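Local coordinates for cell wall binding protein cwp8 (Peptoclostridium difficile, PDB 5J6Q) that probably attaches to the bacterial cell wall through three CWB2 modules and displays further domains as a component associated with the S-layer, at residues Y369-E374 with L406-Q411; E98-V103 with N126-K131; E560-R565 with E589-F594; E223-Q228 with D270-L275; A13-E18 with V180-A185. All coordinates share one frame; numbering follows the deposited sequence.

Interaction 1 (Y369-E374 with L406-Q411)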
# COMPACT_ATOMS: atom_id res chain seq x y z
N TYR A 369 16.20 -8.42 32.64
CA TYR A 369 16.49 -7.39 33.59
C TYR A 369 15.29 -6.46 33.65
O TYR A 369 14.81 -6.04 32.59
CB TYR A 369 17.69 -6.56 33.15
CG TYR A 369 18.96 -7.33 32.92
CD1 TYR A 369 19.18 -8.01 31.74
CD2 TYR A 369 19.97 -7.34 33.88
CE1 TYR A 369 20.38 -8.69 31.51
CE2 TYR A 369 21.17 -8.01 33.66
CZ TYR A 369 21.37 -8.68 32.47
OH TYR A 369 22.56 -9.36 32.26
N ILE A 370 14.80 -6.14 34.82
CA ILE A 370 13.69 -5.19 34.99
C ILE A 370 14.39 -3.89 35.47
O ILE A 370 15.05 -3.92 36.50
CB ILE A 370 12.71 -5.80 35.99
CG1 ILE A 370 11.96 -6.92 35.29
CG2 ILE A 370 11.72 -4.76 36.54
CD1 ILE A 370 11.35 -7.94 36.21
N VAL A 371 14.33 -2.80 34.68
CA VAL A 371 14.96 -1.54 35.10
C VAL A 371 13.93 -0.67 35.83
O VAL A 371 12.78 -0.62 35.40
CB VAL A 371 15.52 -0.87 33.83
CG1 VAL A 371 16.08 0.52 34.16
CG2 VAL A 371 16.62 -1.77 33.23
N GLY A 372 14.31 -0.02 36.94
CA GLY A 372 13.37 0.80 37.67
C GLY A 372 12.83 0.09 38.91
O GLY A 372 13.01 -1.12 39.09
N GLY A 373 12.16 0.86 39.77
CA GLY A 373 11.61 0.32 40.99
C GLY A 373 10.28 -0.33 40.71
O GLY A 373 9.86 -0.41 39.56
N GLU A 374 9.60 -0.80 41.77
CA GLU A 374 8.32 -1.46 41.67
C GLU A 374 7.27 -0.43 41.34
O GLU A 374 6.13 -0.76 41.07
CB GLU A 374 8.04 -2.20 42.97
CG GLU A 374 9.24 -3.05 43.35
CD GLU A 374 9.15 -3.65 44.74
OE1 GLU A 374 10.09 -4.41 45.09
OE2 GLU A 374 8.16 -3.38 45.46
N LEU A 406 23.16 4.78 37.88
CA LEU A 406 24.46 4.19 38.29
C LEU A 406 24.38 2.62 38.31
O LEU A 406 25.33 1.94 37.94
CB LEU A 406 24.86 4.75 39.67
CG LEU A 406 24.84 6.28 39.72
CD1 LEU A 406 24.63 6.78 41.17
CD2 LEU A 406 26.15 6.80 39.17
N GLU A 407 23.27 2.06 38.73
CA GLU A 407 23.13 0.60 38.69
C GLU A 407 23.22 0.09 37.23
O GLU A 407 23.92 -0.89 36.97
CB GLU A 407 21.79 0.19 39.31
CG GLU A 407 21.73 0.52 40.79
CD GLU A 407 22.86 -0.14 41.58
OE1 GLU A 407 23.32 0.47 42.56
OE2 GLU A 407 23.30 -1.26 41.22
N ILE A 408 22.53 0.78 36.26
CA ILE A 408 22.60 0.37 34.84
C ILE A 408 24.02 0.44 34.47
O ILE A 408 24.60 -0.47 33.85
CB ILE A 408 21.81 1.36 33.92
CG1 ILE A 408 20.32 1.21 34.11
CG2 ILE A 408 22.19 1.16 32.48
CD1 ILE A 408 19.53 2.39 33.43
N ALA A 409 24.59 1.62 34.80
CA ALA A 409 25.98 1.91 34.52
C ALA A 409 26.88 0.74 34.96
O ALA A 409 27.77 0.33 34.20
CB ALA A 409 26.39 3.16 35.25
N LYS A 410 26.64 0.20 36.17
CA LYS A 410 27.46 -0.90 36.70
C LYS A 410 27.31 -2.22 35.93
O LYS A 410 28.27 -2.99 35.90
CB LYS A 410 27.11 -1.11 38.17
CG LYS A 410 27.74 -0.08 39.08
CD LYS A 410 27.77 -0.58 40.53
CE LYS A 410 27.16 0.42 41.48
NZ LYS A 410 26.21 -0.23 42.44
N GLN A 411 26.12 -2.47 35.32
CA GLN A 411 25.86 -3.68 34.53
C GLN A 411 26.61 -3.65 33.19
O GLN A 411 26.59 -4.63 32.44
CB GLN A 411 24.37 -3.83 34.22
CG GLN A 411 23.52 -4.07 35.44
CD GLN A 411 23.52 -5.54 35.81
OE1 GLN A 411 24.16 -6.41 35.13
NE2 GLN A 411 22.77 -5.86 36.86

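Interaction 2 (E98-V103 with N126-K131)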
# COMPACT_ATOMS: atom_id res chain seq x y z
N GLU A 98 -29.99 7.52 -52.71
CA GLU A 98 -29.88 6.20 -52.09
C GLU A 98 -30.73 5.26 -52.94
O GLU A 98 -30.30 4.18 -53.28
CB GLU A 98 -30.41 6.24 -50.65
CG GLU A 98 -29.39 6.83 -49.70
CD GLU A 98 -29.73 6.55 -48.25
OE1 GLU A 98 -29.20 7.26 -47.37
OE2 GLU A 98 -30.53 5.63 -47.99
N ILE A 99 -31.95 5.70 -53.29
CA ILE A 99 -32.83 4.90 -54.12
C ILE A 99 -32.16 4.42 -55.42
O ILE A 99 -32.27 3.24 -55.74
CB ILE A 99 -34.06 5.75 -54.46
CG1 ILE A 99 -34.83 6.08 -53.18
CG2 ILE A 99 -34.95 5.02 -55.49
CD1 ILE A 99 -36.04 6.98 -53.44
N VAL A 100 -31.47 5.31 -56.14
CA VAL A 100 -30.92 4.90 -57.44
C VAL A 100 -29.73 4.03 -57.23
O VAL A 100 -29.39 3.24 -58.10
CB VAL A 100 -30.56 6.12 -58.32
CG1 VAL A 100 -31.75 7.06 -58.44
CG2 VAL A 100 -29.36 6.85 -57.76
N ASP A 101 -29.10 4.17 -56.08
CA ASP A 101 -27.92 3.38 -55.71
C ASP A 101 -28.36 1.91 -55.60
O ASP A 101 -27.69 1.03 -56.12
CB ASP A 101 -27.33 3.85 -54.37
CG ASP A 101 -26.52 5.15 -54.43
OD1 ASP A 101 -25.96 5.46 -55.50
OD2 ASP A 101 -26.45 5.84 -53.41
N ALA A 102 -29.49 1.66 -54.91
CA ALA A 102 -30.03 0.32 -54.72
C ALA A 102 -30.36 -0.33 -56.06
O ALA A 102 -30.03 -1.48 -56.30
CB ALA A 102 -31.28 0.39 -53.87
N VAL A 103 -31.02 0.43 -56.94
CA VAL A 103 -31.40 -0.05 -58.27
C VAL A 103 -30.15 -0.50 -59.04
O VAL A 103 -30.19 -1.50 -59.75
CB VAL A 103 -32.16 1.07 -59.03
CG1 VAL A 103 -32.53 0.61 -60.44
CG2 VAL A 103 -33.41 1.47 -58.27
N ASN A 126 -36.96 14.61 -53.54
CA ASN A 126 -37.25 13.49 -52.66
C ASN A 126 -38.15 12.43 -53.28
O ASN A 126 -38.87 11.74 -52.54
CB ASN A 126 -37.84 14.00 -51.35
CG ASN A 126 -39.08 14.84 -51.49
OD1 ASN A 126 -39.61 15.01 -52.58
ND2 ASN A 126 -39.61 15.38 -50.41
N THR A 127 -38.10 12.29 -54.63
CA THR A 127 -38.86 11.27 -55.37
C THR A 127 -38.03 10.76 -56.51
O THR A 127 -37.35 11.54 -57.17
CB THR A 127 -40.18 11.81 -55.95
OG1 THR A 127 -39.90 12.94 -56.80
CG2 THR A 127 -41.16 12.22 -54.87
N VAL A 128 -38.08 9.45 -56.75
CA VAL A 128 -37.39 8.75 -57.83
C VAL A 128 -38.40 7.77 -58.45
O VAL A 128 -39.11 7.06 -57.74
CB VAL A 128 -36.15 7.98 -57.31
CG1 VAL A 128 -35.43 7.29 -58.47
CG2 VAL A 128 -35.21 8.92 -56.58
N GLU A 129 -38.45 7.74 -59.76
CA GLU A 129 -39.35 6.88 -60.51
C GLU A 129 -38.62 5.62 -60.89
O GLU A 129 -37.48 5.70 -61.35
CB GLU A 129 -39.84 7.61 -61.77
CG GLU A 129 -40.76 6.78 -62.63
CD GLU A 129 -40.89 7.34 -64.03
OE1 GLU A 129 -39.88 7.33 -64.77
OE2 GLU A 129 -41.98 7.82 -64.38
N VAL A 130 -39.25 4.46 -60.70
CA VAL A 130 -38.60 3.19 -61.05
C VAL A 130 -39.52 2.39 -61.97
O VAL A 130 -40.70 2.23 -61.69
CB VAL A 130 -38.25 2.38 -59.77
CG1 VAL A 130 -37.47 1.12 -60.15
CG2 VAL A 130 -37.44 3.23 -58.80
N LYS A 131 -38.96 1.88 -63.07
CA LYS A 131 -39.68 1.12 -64.07
C LYS A 131 -38.70 0.21 -64.79
O LYS A 131 -37.53 0.15 -64.40
CB LYS A 131 -40.35 2.07 -65.08
CG LYS A 131 -39.33 2.86 -65.90
CD LYS A 131 -40.00 4.02 -66.63
CE LYS A 131 -38.97 4.98 -67.20
NZ LYS A 131 -38.09 4.31 -68.19

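Interaction 3 (E560-R565 with E589-F594). With SO4 (sulfate ion), chain G.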
# COMPACT_ATOMS: atom_id res chain seq x y z
N GLU A 560 19.58 22.12 8.60
CA GLU A 560 20.92 22.44 8.27
C GLU A 560 21.89 21.29 8.58
O GLU A 560 22.66 21.00 7.70
CB GLU A 560 21.34 23.69 8.98
CG GLU A 560 20.79 24.88 8.20
CD GLU A 560 20.97 26.26 8.96
OE1 GLU A 560 21.89 26.42 9.76
OE2 GLU A 560 20.22 27.16 8.71
N VAL A 561 21.84 20.64 9.81
CA VAL A 561 22.73 19.53 10.09
C VAL A 561 22.44 18.31 9.29
O VAL A 561 23.42 17.55 8.94
CB VAL A 561 22.86 19.14 11.59
CG1 VAL A 561 23.04 20.41 12.46
CG2 VAL A 561 21.70 18.31 12.02
N VAL A 562 21.14 18.04 9.00
CA VAL A 562 20.88 16.88 8.22
C VAL A 562 21.53 17.09 6.81
O VAL A 562 22.10 16.17 6.24
CB VAL A 562 19.32 16.68 8.19
CG1 VAL A 562 18.95 15.71 7.07
CG2 VAL A 562 18.81 16.14 9.56
N GLU A 563 21.34 18.28 6.23
CA GLU A 563 21.88 18.65 4.93
C GLU A 563 23.41 18.45 4.93
O GLU A 563 23.93 17.99 3.94
CB GLU A 563 21.49 20.11 4.66
CG GLU A 563 22.25 20.83 3.59
CD GLU A 563 21.67 22.17 3.23
OE1 GLU A 563 21.24 22.29 2.10
OE2 GLU A 563 21.65 23.10 4.05
N LEU A 564 24.15 18.81 6.06
CA LEU A 564 25.63 18.64 6.10
C LEU A 564 26.08 17.25 6.39
O LEU A 564 27.08 16.78 5.80
CB LEU A 564 26.24 19.51 7.22
CG LEU A 564 26.13 20.99 6.97
CD1 LEU A 564 26.70 21.78 8.19
CD2 LEU A 564 26.94 21.25 5.64
N ARG A 565 25.37 16.53 7.29
CA ARG A 565 25.89 15.25 7.75
C ARG A 565 25.32 14.04 7.15
O ARG A 565 25.98 13.00 7.29
CB ARG A 565 25.67 15.10 9.32
CG ARG A 565 26.29 16.26 10.15
CD ARG A 565 27.80 16.12 10.33
NE ARG A 565 28.41 16.79 9.23
CZ ARG A 565 29.26 17.81 9.31
NH1 ARG A 565 29.77 18.34 8.21
NH2 ARG A 565 29.61 18.30 10.50
N GLU A 589 14.42 15.10 1.35
CA GLU A 589 14.87 16.16 0.49
C GLU A 589 16.34 16.51 0.85
O GLU A 589 17.19 16.42 -0.04
CB GLU A 589 13.96 17.39 0.64
CG GLU A 589 14.41 18.52 -0.25
CD GLU A 589 13.81 19.87 0.08
OE1 GLU A 589 12.77 19.97 0.81
OE2 GLU A 589 14.40 20.86 -0.40
N LYS A 590 16.63 16.90 2.12
CA LYS A 590 17.98 17.23 2.59
C LYS A 590 19.02 16.18 2.39
O LYS A 590 20.18 16.52 2.04
CB LYS A 590 17.91 17.57 4.07
CG LYS A 590 16.98 18.77 4.28
CD LYS A 590 17.70 20.10 3.95
CE LYS A 590 16.98 20.79 2.82
NZ LYS A 590 17.04 22.26 2.95
N ILE A 591 18.70 14.92 2.61
CA ILE A 591 19.71 13.86 2.39
C ILE A 591 19.72 13.34 0.97
O ILE A 591 20.45 12.36 0.72
CB ILE A 591 19.52 12.67 3.37
CG1 ILE A 591 18.26 11.81 2.98
CG2 ILE A 591 19.35 13.23 4.79
CD1 ILE A 591 17.87 10.77 4.05
N ASN A 592 18.93 13.96 0.04
CA ASN A 592 18.89 13.48 -1.36
C ASN A 592 18.52 12.02 -1.47
O ASN A 592 19.11 11.27 -2.25
CB ASN A 592 20.30 13.65 -2.04
CG ASN A 592 20.69 15.06 -2.37
OD1 ASN A 592 21.88 15.42 -2.29
ND2 ASN A 592 19.80 15.91 -2.84
N LEU A 593 17.55 11.60 -0.72
CA LEU A 593 17.19 10.20 -0.73
C LEU A 593 16.58 9.69 -2.05
O LEU A 593 16.81 8.54 -2.37
CB LEU A 593 16.24 9.92 0.50
CG LEU A 593 15.78 8.52 0.69
CD1 LEU A 593 16.94 7.62 1.10
CD2 LEU A 593 14.65 8.51 1.68
N PHE A 594 15.89 10.48 -2.82
CA PHE A 594 15.24 9.85 -3.97
C PHE A 594 15.91 9.84 -5.38
O PHE A 594 16.69 10.74 -5.74
CB PHE A 594 13.86 10.45 -4.12
CG PHE A 594 12.99 9.90 -3.03
CD1 PHE A 594 12.41 10.74 -2.10
CD2 PHE A 594 12.74 8.54 -2.94
CE1 PHE A 594 11.60 10.24 -1.10
CE2 PHE A 594 11.93 8.04 -1.95
CZ PHE A 594 11.36 8.89 -1.03
S SO4 G . 31.21 21.20 7.76
O1 SO4 G . 32.43 22.03 7.30
O2 SO4 G . 30.19 22.03 8.27
O3 SO4 G . 31.66 20.31 8.83
O4 SO4 G . 30.76 20.43 6.59

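Interaction 4 (E223-Q228 with D270-L275)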
# COMPACT_ATOMS: atom_id res chain seq x y z
N GLU A 223 -1.04 -3.39 -15.62
CA GLU A 223 -0.33 -2.14 -15.37
C GLU A 223 -0.71 -1.07 -16.40
O GLU A 223 -0.37 -1.20 -17.57
CB GLU A 223 1.18 -2.40 -15.39
CG GLU A 223 1.62 -3.31 -14.26
CD GLU A 223 2.97 -3.96 -14.51
OE1 GLU A 223 3.79 -3.99 -13.57
OE2 GLU A 223 3.21 -4.45 -15.63
N ALA A 224 -1.42 -0.03 -15.96
CA ALA A 224 -1.87 1.08 -16.79
C ALA A 224 -1.44 2.38 -16.13
O ALA A 224 -2.25 3.25 -15.85
CB ALA A 224 -3.39 1.04 -16.93
N ILE A 225 -0.14 2.48 -15.86
CA ILE A 225 0.44 3.66 -15.23
C ILE A 225 1.03 4.57 -16.29
O ILE A 225 1.77 4.10 -17.16
CB ILE A 225 1.52 3.22 -14.20
CG1 ILE A 225 0.92 2.19 -13.22
CG2 ILE A 225 2.05 4.43 -13.45
CD1 ILE A 225 1.95 1.65 -12.24
N LEU A 226 0.71 5.87 -16.24
CA LEU A 226 1.21 6.82 -17.23
C LEU A 226 2.49 7.51 -16.77
O LEU A 226 2.59 7.93 -15.62
CB LEU A 226 0.14 7.87 -17.52
CG LEU A 226 -1.23 7.31 -17.89
CD1 LEU A 226 -2.22 8.44 -18.05
CD2 LEU A 226 -1.14 6.53 -19.18
N THR A 227 3.47 7.63 -17.68
CA THR A 227 4.73 8.29 -17.39
C THR A 227 4.49 9.79 -17.28
O THR A 227 3.50 10.29 -17.82
CB THR A 227 5.74 7.99 -18.50
OG1 THR A 227 5.66 6.59 -18.80
CG2 THR A 227 7.16 8.35 -18.12
N GLN A 228 5.38 10.51 -16.59
CA GLN A 228 5.25 11.95 -16.43
C GLN A 228 5.08 12.66 -17.78
O GLN A 228 4.49 13.73 -17.81
CB GLN A 228 6.49 12.50 -15.70
CG GLN A 228 6.37 13.99 -15.40
CD GLN A 228 7.61 14.51 -14.72
OE1 GLN A 228 8.55 14.99 -15.36
NE2 GLN A 228 7.65 14.42 -13.39
N ASP A 270 4.97 6.00 -7.77
CA ASP A 270 5.83 5.90 -6.58
C ASP A 270 5.56 4.62 -5.81
O ASP A 270 6.50 3.81 -5.53
CB ASP A 270 5.61 7.17 -5.75
CG ASP A 270 6.37 8.31 -6.39
OD1 ASP A 270 7.16 8.05 -7.32
OD2 ASP A 270 6.18 9.46 -5.98
N LEU A 271 4.26 4.35 -5.57
CA LEU A 271 3.85 3.13 -4.89
C LEU A 271 4.29 1.95 -5.67
O LEU A 271 4.74 0.92 -5.11
CB LEU A 271 2.31 3.10 -4.70
CG LEU A 271 1.81 1.69 -4.35
CD1 LEU A 271 2.40 1.28 -3.02
CD2 LEU A 271 0.29 1.64 -4.22
N HIS A 272 4.14 2.02 -7.01
CA HIS A 272 4.55 0.82 -7.83
C HIS A 272 6.06 0.66 -7.69
O HIS A 272 6.56 -0.46 -7.57
CB HIS A 272 4.14 1.01 -9.30
CG HIS A 272 4.54 -0.17 -10.12
ND1 HIS A 272 3.65 -1.17 -10.46
CD2 HIS A 272 5.73 -0.51 -10.66
CE1 HIS A 272 4.30 -2.07 -11.19
NE2 HIS A 272 5.56 -1.70 -11.32
N LYS A 273 6.83 1.76 -7.72
CA LYS A 273 8.32 1.67 -7.41
C LYS A 273 8.60 0.93 -6.06
O LYS A 273 9.44 -0.03 -5.99
CB LYS A 273 8.92 3.09 -7.27
CG LYS A 273 9.08 3.80 -8.60
CD LYS A 273 9.55 5.26 -8.47
CE LYS A 273 8.96 6.11 -9.58
NZ LYS A 273 9.03 7.58 -9.30
N VAL A 274 7.84 1.32 -4.94
CA VAL A 274 8.10 0.63 -3.64
C VAL A 274 7.76 -0.77 -3.68
O VAL A 274 8.48 -1.68 -3.13
CB VAL A 274 7.31 1.37 -2.55
CG1 VAL A 274 7.36 0.61 -1.22
CG2 VAL A 274 7.82 2.78 -2.44
N LEU A 275 6.62 -1.07 -4.43
CA LEU A 275 6.28 -2.52 -4.47
C LEU A 275 7.29 -3.33 -5.29
O LEU A 275 7.49 -4.53 -5.01
CB LEU A 275 4.86 -2.68 -4.99
CG LEU A 275 3.88 -2.06 -3.94
CD1 LEU A 275 2.42 -2.11 -4.40
CD2 LEU A 275 4.09 -2.89 -2.63

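Interaction 5 (A13-E18 with V180-A185)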
# COMPACT_ATOMS: atom_id res chain seq x y z
N ALA A 13 -22.91 -15.28 -7.63
CA ALA A 13 -24.39 -15.54 -7.65
C ALA A 13 -25.15 -14.64 -8.63
O ALA A 13 -25.91 -15.10 -9.49
CB ALA A 13 -24.96 -15.32 -6.26
N LYS A 14 -24.91 -13.37 -8.49
CA LYS A 14 -25.48 -12.29 -9.27
C LYS A 14 -25.16 -12.48 -10.76
O LYS A 14 -26.03 -12.21 -11.59
CB LYS A 14 -24.89 -10.97 -8.75
CG LYS A 14 -25.41 -9.72 -9.45
CD LYS A 14 -25.05 -8.46 -8.66
N LEU A 15 -23.94 -12.99 -11.12
CA LEU A 15 -23.67 -13.11 -12.55
C LEU A 15 -24.49 -14.27 -13.08
O LEU A 15 -25.14 -14.15 -14.10
CB LEU A 15 -22.16 -13.33 -12.79
CG LEU A 15 -21.84 -13.62 -14.27
CD1 LEU A 15 -21.87 -12.33 -15.05
CD2 LEU A 15 -20.47 -14.30 -14.36
N ILE A 16 -24.45 -15.39 -12.40
CA ILE A 16 -25.21 -16.55 -12.80
C ILE A 16 -26.78 -16.30 -13.05
O ILE A 16 -27.34 -16.86 -14.00
CB ILE A 16 -24.97 -17.50 -11.68
CG1 ILE A 16 -23.47 -17.88 -11.65
CG2 ILE A 16 -25.92 -18.71 -11.80
CD1 ILE A 16 -23.05 -18.72 -10.42
N GLU A 17 -27.46 -15.46 -12.23
CA GLU A 17 -28.90 -15.20 -12.44
C GLU A 17 -29.03 -14.15 -13.51
O GLU A 17 -30.04 -14.02 -14.19
CB GLU A 17 -29.57 -14.72 -11.14
CG GLU A 17 -30.62 -15.71 -10.65
CD GLU A 17 -31.88 -15.69 -11.50
OE1 GLU A 17 -32.55 -14.62 -11.54
OE2 GLU A 17 -32.21 -16.74 -12.13
N GLU A 18 -27.98 -13.38 -13.66
CA GLU A 18 -27.92 -12.39 -14.70
C GLU A 18 -27.93 -13.21 -16.02
O GLU A 18 -28.66 -12.92 -16.98
CB GLU A 18 -26.62 -11.57 -14.52
CG GLU A 18 -26.77 -10.38 -13.58
CD GLU A 18 -25.52 -9.51 -13.47
OE1 GLU A 18 -24.52 -9.78 -14.17
OE2 GLU A 18 -25.55 -8.55 -12.68
N VAL A 180 -16.79 -11.28 -18.65
CA VAL A 180 -16.72 -11.25 -17.24
C VAL A 180 -15.77 -12.35 -16.90
O VAL A 180 -15.95 -13.52 -17.30
CB VAL A 180 -18.13 -11.49 -16.63
CG1 VAL A 180 -18.05 -11.48 -15.10
CG2 VAL A 180 -19.15 -10.46 -17.16
N THR A 181 -14.80 -12.03 -16.13
CA THR A 181 -13.82 -13.06 -15.79
C THR A 181 -14.16 -13.48 -14.48
O THR A 181 -14.47 -12.60 -13.67
CB THR A 181 -12.41 -12.43 -15.88
OG1 THR A 181 -12.26 -11.93 -17.23
CG2 THR A 181 -11.32 -13.42 -15.51
N VAL A 182 -14.16 -14.80 -14.22
CA VAL A 182 -14.51 -15.29 -12.90
C VAL A 182 -13.31 -15.98 -12.36
O VAL A 182 -12.78 -16.86 -13.06
CB VAL A 182 -15.75 -16.28 -12.91
CG1 VAL A 182 -15.92 -16.87 -11.54
CG2 VAL A 182 -17.04 -15.52 -13.29
N LYS A 183 -12.88 -15.60 -11.11
CA LYS A 183 -11.65 -16.15 -10.54
C LYS A 183 -11.84 -16.76 -9.20
O LYS A 183 -12.50 -16.16 -8.34
CB LYS A 183 -10.57 -15.04 -10.31
CG LYS A 183 -10.31 -14.09 -11.44
CD LYS A 183 -9.04 -13.23 -11.08
CE LYS A 183 -8.64 -12.25 -12.17
NZ LYS A 183 -7.63 -11.23 -11.68
N ASN A 184 -11.26 -17.94 -8.97
CA ASN A 184 -11.35 -18.43 -7.62
C ASN A 184 -10.12 -17.78 -6.88
O ASN A 184 -9.00 -18.30 -6.88
CB ASN A 184 -11.33 -19.90 -7.60
CG ASN A 184 -11.24 -20.50 -6.23
OD1 ASN A 184 -11.06 -19.80 -5.24
ND2 ASN A 184 -11.35 -21.83 -6.09
N ALA A 185 -10.36 -16.64 -6.26
CA ALA A 185 -9.33 -15.85 -5.57
C ALA A 185 -10.00 -14.77 -4.78
O ALA A 185 -11.20 -14.53 -4.96
CB ALA A 185 -8.38 -15.22 -6.58

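Interaction 1 (Y369-E374 with L406-Q411)
Val371 CG1 lies 4.0 Å from Ile408 CD1, and Tyr369 CE2 lies 3.7 Å from Gln411 OE1. The isoleucine starts off at an angle to the strand and comes closer with its last methyl, while Val371 presents the methyl that stands opposite its own backbone N (chi1 175°); the two side chains cross at about a right angle. At the other pair the amide of Gln411 stands steeply to the tyrosine ring, the planes 79° apart. Gln411 brings it there through a chain folded about its CB-CG bond (chi2 -83°), and a hydrogen bond from its NE2 to Glu394 OE2 limits its rotation. Beside Gln411 on the helix, Lys410 NZ makes a salt bridge at 3.0 Å to OE1 of Glu407, one turn earlier. Strand 367-371 runs inside a parallel four-stranded sheet, between strands 313-318 and 392-396, and helix 401-410 packs on it from the next CWB2 sequence range, with Ser328 touching both Val371 and Ile408.

Interaction 2 (E98-V103 with N126-K131)
A helix laid over an antiparallel three-stranded sheet is part of Cwp8 domain 2, and of the residues in the two segments Val128 buries most against its partner. Its CB is 3.7 Å from Ile99 CG2. The two side chains slide past each other in opposite directions, which lets the isoleucine touch along its length: besides the CG2 contact, its terminal CD1 comes to 3.8 Å from Val128 CG2. The other valine methyl, CG1, stands opposite the backbone N of Val128 (chi1 -179°) and is thereby turned to Val100, whose own CG1 it meets at 3.7 Å, the two side chains crossing nearly perpendicularly. One helical turn beyond Ile99, Val103 CG2 approaches Val130 CG2 at 4.4 Å, a looser pair. The geometry explains this pairing: the segment axes run only 23° from parallel and 9.1 Å apart at their closest, so that residues one turn apart on the helix face alternate residues on the strand. Thr127 and Glu129 point their side chains from the other face of the sheet. Strand 127-132 is the middle one, bonded through its backbone to strands 118-124 and 140-143, and helix 96-111 spans all three: Val100 also touches Ala120 and Ile122 on one neighbour, and Ile99 touches Leu142 on the other.

Interaction 3 (E560-R565 with E589-F594)
Lys590, the last helical residue of 581-590, meets helix 556-565 with CB and CD of its aliphatic stem. Its CB rests 3.7 Å from Val562 CG1, and its CD lies 3.9 Å from Glu563 CB, the chain being bent at several torsions (chi2 -80°). The ammonium ends 4.3 Å from Glu563 OE1, NZ being too far for a salt bridge there; opposite charges at this range probably still attract, and NZ has a salt bridge to a second sulfate. Ile591 follows, its CG2 only 3.4 Å from Val562 CG1, tighter than usual for two carbons. Its side chain continues onto Leu566 and Ala569. Next, Asn592 adopts positive phi (56°) as the C-prime residue of a Schellman motif, in which Asn592 N bonds to Glu589 O and Leu593 N to Ala588 O. The motif ends the helix, and the chain then leads Leu593 and Phe594 onto Val286 of strand 286-289, an outer strand of a parallel four-stranded sheet that also includes 572-575. On the first helix, Arg565 points away from this contact and holds a sulfate, probably from the crystallisation liquor, by one good bond, NH1 to O3 (2.8 Å, N-H...O 165°) at the guanidinium edge, with weaker ones beside it.

Interaction 4 (E223-Q228 with D270-L275)
The imidazole of His272 is approached by two side chains of 223-228, Glu223 at its rim and Ile225 nearer its root. Glu223 OE1 lies close to the ring plane and at its edge, and the carboxylate is turned 53° against the imidazole while the two side chains cross at about a right angle. Ile225 comes obliquely with CD1, 3.7 Å from His272 CB, so that its terminal methyl reaches the histidine stem. With CG opposite the backbone N (chi1 -180°), the ring is carried out toward 223-228. The ring has aromatic neighbours as well: Phe244 meets it edge-to-face, and Phe220 meets it with planes at about 35°. One residue along the helix, Lys273 NZ is bridged to Asp270 OD1 at 2.8 Å. Leu226 O accepts a hydrogen bond from Arg269 NE, a further tie between the segment and the helix. Such a helix packed across a mixed four-stranded sheet, here helix 265-280 against the end of outer strand 217-224 and the residues that follow it, gives a two-layer alpha/beta arrangement in Cwp8 domain 3, and this contact lies at its surface, where the partly exposed histidine and isoleucine meet the exposed glutamate.

Interaction 5 (A13-E18 with V180-A185)
All the contacts across this pair are apolar, and Leu15 makes every one from the helix side. Its two methyls divide the work. CD2 sits between two strand residues, 3.8 Å from Val180 CG1 and 3.8 Å from Val182 CG2; CD1 keeps to Val180, touching its CG1 and CG2, each at 3.9 Å. The approach differs between the two valines. Leu15 and Val180 slide past each other in opposite directions, whereas Leu15 and Val182 reach toward each other tip to tip. The leucine is placed by its first torsion, CG standing opposite the backbone N (chi1 173°), which sends the branch from the helix toward the strand. Because Val180 and Val182 are two apart on an extended strand, both face the helix, while the side chain of Thr181 between them points from the other side.

The polar bonds lie apart from this apolar contact. On the helix, Glu17 OE2 makes a salt bridge with Arg20 NE. At the far end of the second segment Asn184 ND2 bonds to Leu63 O. Strand 178-183 lies between the parallel strand 5-8 and the antiparallel strand 68-75 of a mixed five-stranded sheet, and helix 13-24 covers it beside helix 53-61: Leu15 also touches Tyr5 and Val71, and Val182 reaches Ile60.

In the fold
The five contacts are spread along an elongated chain whose radius of gyration is 40 Å, and none touches another. Interaction 2 lies farthest out, its centre 67 Å from the chain's centre and about 108 Å from that of interaction 1 in the CWB2 region. In sequence it is nested within the loop closed by interaction 5, so the module containing it is an excursion from the fold built by 13-18 and 180-185. Interaction 4 lies nearest the middle, about 11 Å from interaction 5 and about 7 Å from interaction 3 by nearest atoms. Interaction 3, which has the sulfates, and interaction 1 both belong to the CWB2 region, with centres about 37 Å apart.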